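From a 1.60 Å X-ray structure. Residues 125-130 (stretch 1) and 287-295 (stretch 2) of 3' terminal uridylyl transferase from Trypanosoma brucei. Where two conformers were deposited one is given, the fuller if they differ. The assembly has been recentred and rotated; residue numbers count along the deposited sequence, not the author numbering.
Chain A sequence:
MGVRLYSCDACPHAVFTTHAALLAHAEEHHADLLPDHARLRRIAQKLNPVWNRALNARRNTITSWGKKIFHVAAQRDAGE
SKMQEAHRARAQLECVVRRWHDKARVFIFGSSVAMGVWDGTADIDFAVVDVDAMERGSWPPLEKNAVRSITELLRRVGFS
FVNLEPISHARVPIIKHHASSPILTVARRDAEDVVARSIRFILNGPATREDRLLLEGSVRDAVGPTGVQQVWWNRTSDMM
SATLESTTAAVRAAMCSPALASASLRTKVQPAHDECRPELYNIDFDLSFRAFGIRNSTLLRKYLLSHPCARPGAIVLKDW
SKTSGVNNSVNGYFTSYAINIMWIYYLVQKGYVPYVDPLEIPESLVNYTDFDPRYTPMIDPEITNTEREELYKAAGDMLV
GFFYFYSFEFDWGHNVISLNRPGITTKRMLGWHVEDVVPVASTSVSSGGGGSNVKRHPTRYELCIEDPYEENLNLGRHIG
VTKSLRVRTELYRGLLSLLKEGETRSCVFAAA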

# COMPACT_ATOMS: atom_id res chain seq x y z
N ASP A 125 2.63 4.96 -3.29
CA ASP A 125 3.53 5.49 -2.26
C ASP A 125 4.90 5.77 -2.87
O ASP A 125 5.45 4.93 -3.58
CB ASP A 125 3.72 4.49 -1.12
CG ASP A 125 2.51 4.42 -0.22
OD1 ASP A 125 2.34 5.35 0.59
OD2 ASP A 125 1.74 3.43 -0.34
N PHE A 126 5.44 6.95 -2.58
CA PHE A 126 6.78 7.29 -3.06
C PHE A 126 7.63 7.54 -1.83
O PHE A 126 7.25 8.35 -0.97
CB PHE A 126 6.75 8.61 -3.86
CG PHE A 126 6.09 8.53 -5.19
CD1 PHE A 126 6.60 7.71 -6.19
CD2 PHE A 126 5.04 9.39 -5.51
CE1 PHE A 126 6.02 7.68 -7.46
CE2 PHE A 126 4.45 9.37 -6.76
CZ PHE A 126 4.94 8.53 -7.76
N ALA A 127 8.76 6.87 -1.74
CA ALA A 127 9.74 7.15 -0.68
C ALA A 127 10.90 7.92 -1.30
O ALA A 127 11.41 7.53 -2.34
CB ALA A 127 10.29 5.84 -0.11
N VAL A 128 11.35 8.98 -0.64
CA VAL A 128 12.46 9.80 -1.15
C VAL A 128 13.65 9.58 -0.21
O VAL A 128 13.59 9.97 0.95
CB VAL A 128 12.04 11.29 -1.12
CG1 VAL A 128 13.22 12.21 -1.53
CG2 VAL A 128 10.82 11.51 -2.04
N VAL A 129 14.73 8.98 -0.72
CA VAL A 129 15.83 8.54 0.12
C VAL A 129 17.16 8.79 -0.59
O VAL A 129 17.30 8.47 -1.79
CB VAL A 129 15.75 7.01 0.40
CG1 VAL A 129 16.92 6.56 1.30
CG2 VAL A 129 14.40 6.66 1.05
N ASP A 130 18.11 9.33 0.17
CA ASP A 130 19.52 9.42 -0.21
C ASP A 130 20.17 8.21 0.42
O ASP A 130 20.38 8.17 1.65
CB ASP A 130 20.09 10.73 0.36
CG ASP A 130 21.61 10.89 0.17
OD1 ASP A 130 22.34 9.90 -0.10
OD2 ASP A 130 22.12 12.03 0.37
N LEU A 287 3.88 10.98 -0.41
CA LEU A 287 5.33 11.12 -0.49
C LEU A 287 5.93 11.16 0.93
O LEU A 287 5.55 11.98 1.75
CB LEU A 287 5.65 12.40 -1.29
CG LEU A 287 7.10 12.73 -1.63
CD1 LEU A 287 7.12 13.82 -2.66
CD2 LEU A 287 7.88 13.17 -0.39
N SER A 288 6.84 10.24 1.21
CA SER A 288 7.49 10.13 2.51
C SER A 288 8.98 10.01 2.33
O SER A 288 9.47 9.94 1.19
CB SER A 288 6.96 8.91 3.26
OG SER A 288 7.14 7.72 2.47
N PHE A 289 9.70 10.00 3.45
CA PHE A 289 11.16 10.12 3.41
C PHE A 289 11.88 8.96 4.07
O PHE A 289 13.10 9.01 4.27
CB PHE A 289 11.58 11.45 4.05
CG PHE A 289 11.02 12.65 3.35
CD1 PHE A 289 11.66 13.17 2.24
CD2 PHE A 289 9.81 13.22 3.77
CE1 PHE A 289 11.16 14.27 1.56
CE2 PHE A 289 9.30 14.30 3.09
CZ PHE A 289 9.96 14.83 1.99
N ARG A 290 11.12 7.93 4.41
CA ARG A 290 11.70 6.77 5.09
C ARG A 290 11.72 5.52 4.23
O ARG A 290 10.96 5.40 3.27
CB ARG A 290 10.90 6.49 6.36
CG ARG A 290 10.83 7.71 7.28
CD ARG A 290 10.16 7.41 8.60
NE ARG A 290 9.99 8.65 9.36
CZ ARG A 290 9.47 8.69 10.59
NH1 ARG A 290 9.08 7.56 11.17
NH2 ARG A 290 9.35 9.84 11.22
N ALA A 291 12.59 4.58 4.57
CA ALA A 291 12.77 3.39 3.75
C ALA A 291 11.97 2.18 4.19
O ALA A 291 11.86 1.20 3.44
CB ALA A 291 14.25 3.02 3.68
N PHE A 292 11.37 2.21 5.39
CA PHE A 292 10.78 0.98 5.93
C PHE A 292 9.70 0.36 5.04
O PHE A 292 9.62 -0.86 4.94
CB PHE A 292 10.28 1.18 7.37
CG PHE A 292 8.96 1.91 7.48
CD1 PHE A 292 7.77 1.22 7.54
CD2 PHE A 292 8.93 3.30 7.57
CE1 PHE A 292 6.56 1.88 7.64
CE2 PHE A 292 7.71 3.97 7.69
CZ PHE A 292 6.53 3.25 7.72
N GLY A 293 8.88 1.19 4.39
CA GLY A 293 7.81 0.66 3.58
C GLY A 293 8.30 -0.09 2.36
O GLY A 293 7.64 -1.01 1.86
N ILE A 294 9.46 0.31 1.84
CA ILE A 294 10.07 -0.42 0.72
C ILE A 294 10.33 -1.87 1.09
O ILE A 294 9.99 -2.80 0.35
CB ILE A 294 11.40 0.24 0.30
CG1 ILE A 294 11.15 1.69 -0.12
CG2 ILE A 294 12.04 -0.53 -0.83
CD1 ILE A 294 12.43 2.53 -0.17
N ARG A 295 10.95 -2.07 2.25
CA ARG A 295 11.29 -3.41 2.70
C ARG A 295 10.03 -4.23 2.94
O ARG A 295 9.98 -5.42 2.55
CB ARG A 295 12.11 -3.33 3.98
CG ARG A 295 12.88 -4.61 4.25
CD ARG A 295 13.60 -4.51 5.57
NE ARG A 295 14.56 -5.58 5.78
CZ ARG A 295 15.22 -5.73 6.92
NH1 ARG A 295 15.01 -4.84 7.90
NH2 ARG A 295 16.09 -6.73 7.07
O HOH W 1 4.75 7.33 1.14

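Two strands far apart in sequence lie side by side here in parallel register, Phe-126 opposite Leu-287 and Ala-127 opposite Ser-288. Two backbone hydrogen bonds fix the pairing: Ser-288 N donates to Phe-126 O at 2.9 Å, nearly straight at 170°, and Val-128 N donates to Ser-288 O at 2.8 Å, more bent at 151°. The same two carbonyls also accept CA-H contacts, Leu-287 CA to Phe-126 O and Ala-127 CA to Ser-288 O, each at 3.4 Å. A third such contact, Phe-289 CA to Val-128 O at 3.5 Å, falls just past the paired residues of the second strand.

Side chains alternate between the two faces of the sheet. Phe-126 and Leu-287 share one face, yet the Phe-126 ring, with chi1 m, leads away from its partner. Leu-287, in the extended t,t rotamer, instead meets the next residue but one: its CD2 lies 3.8 Å from Val-128 CG2. Val-128 has chi1 t, and its beta-branched shape suits an extended backbone while presenting broad apolar surface. Its CB also packs 3.9 Å from Phe-289 CD1, approaching the ring obliquely. Phe-289 points away overall from CA to CB, but chi1 m and chi2 near -84° leave the ring within reach of Val-128, so Val-128 touches both Leu-287 and Phe-289.

The other face carries Ala-127 and Ser-288. The methyl of Ala-127 fits a crowded place: its CB is 3.5 Å from Arg-290 O and 3.9 Å from Ile-294 CD1. Ile-294 points sideways at CA-to-CB, but its m,t conformation brings CD1 nearer the strand, letting the helix that follows the loop pack on the alanine. A weak hydrogen bond from Ile-294 N to Ala-291 O, 3.0 Å, links that residue to the loop. Ser-288, chi1 p, places OG 2.8 Å from the oxygen of water 1; the water in turn donates to Asp-125 OD1 at 3.2 Å. A small hydroxyl thus gains a polar link between the stretches without needing a direct side-chain bond to the aspartate.

At Val-129 the contact loosens. Val-129, also t, brings CG2 to 4.5 Å from Ala-291 CB, a light apolar packing, and to 4.2 Å from Phe-289 O, a loose contact with a backbone carbonyl. The CA-to-CB bond of Arg-290 points away, and its side chain stays clear of the strand, with NE and NH2 bonded elsewhere in the structure; its backbone carbonyl, rather than its charge, meets the strand. Long and polar, it suits a partly exposed position.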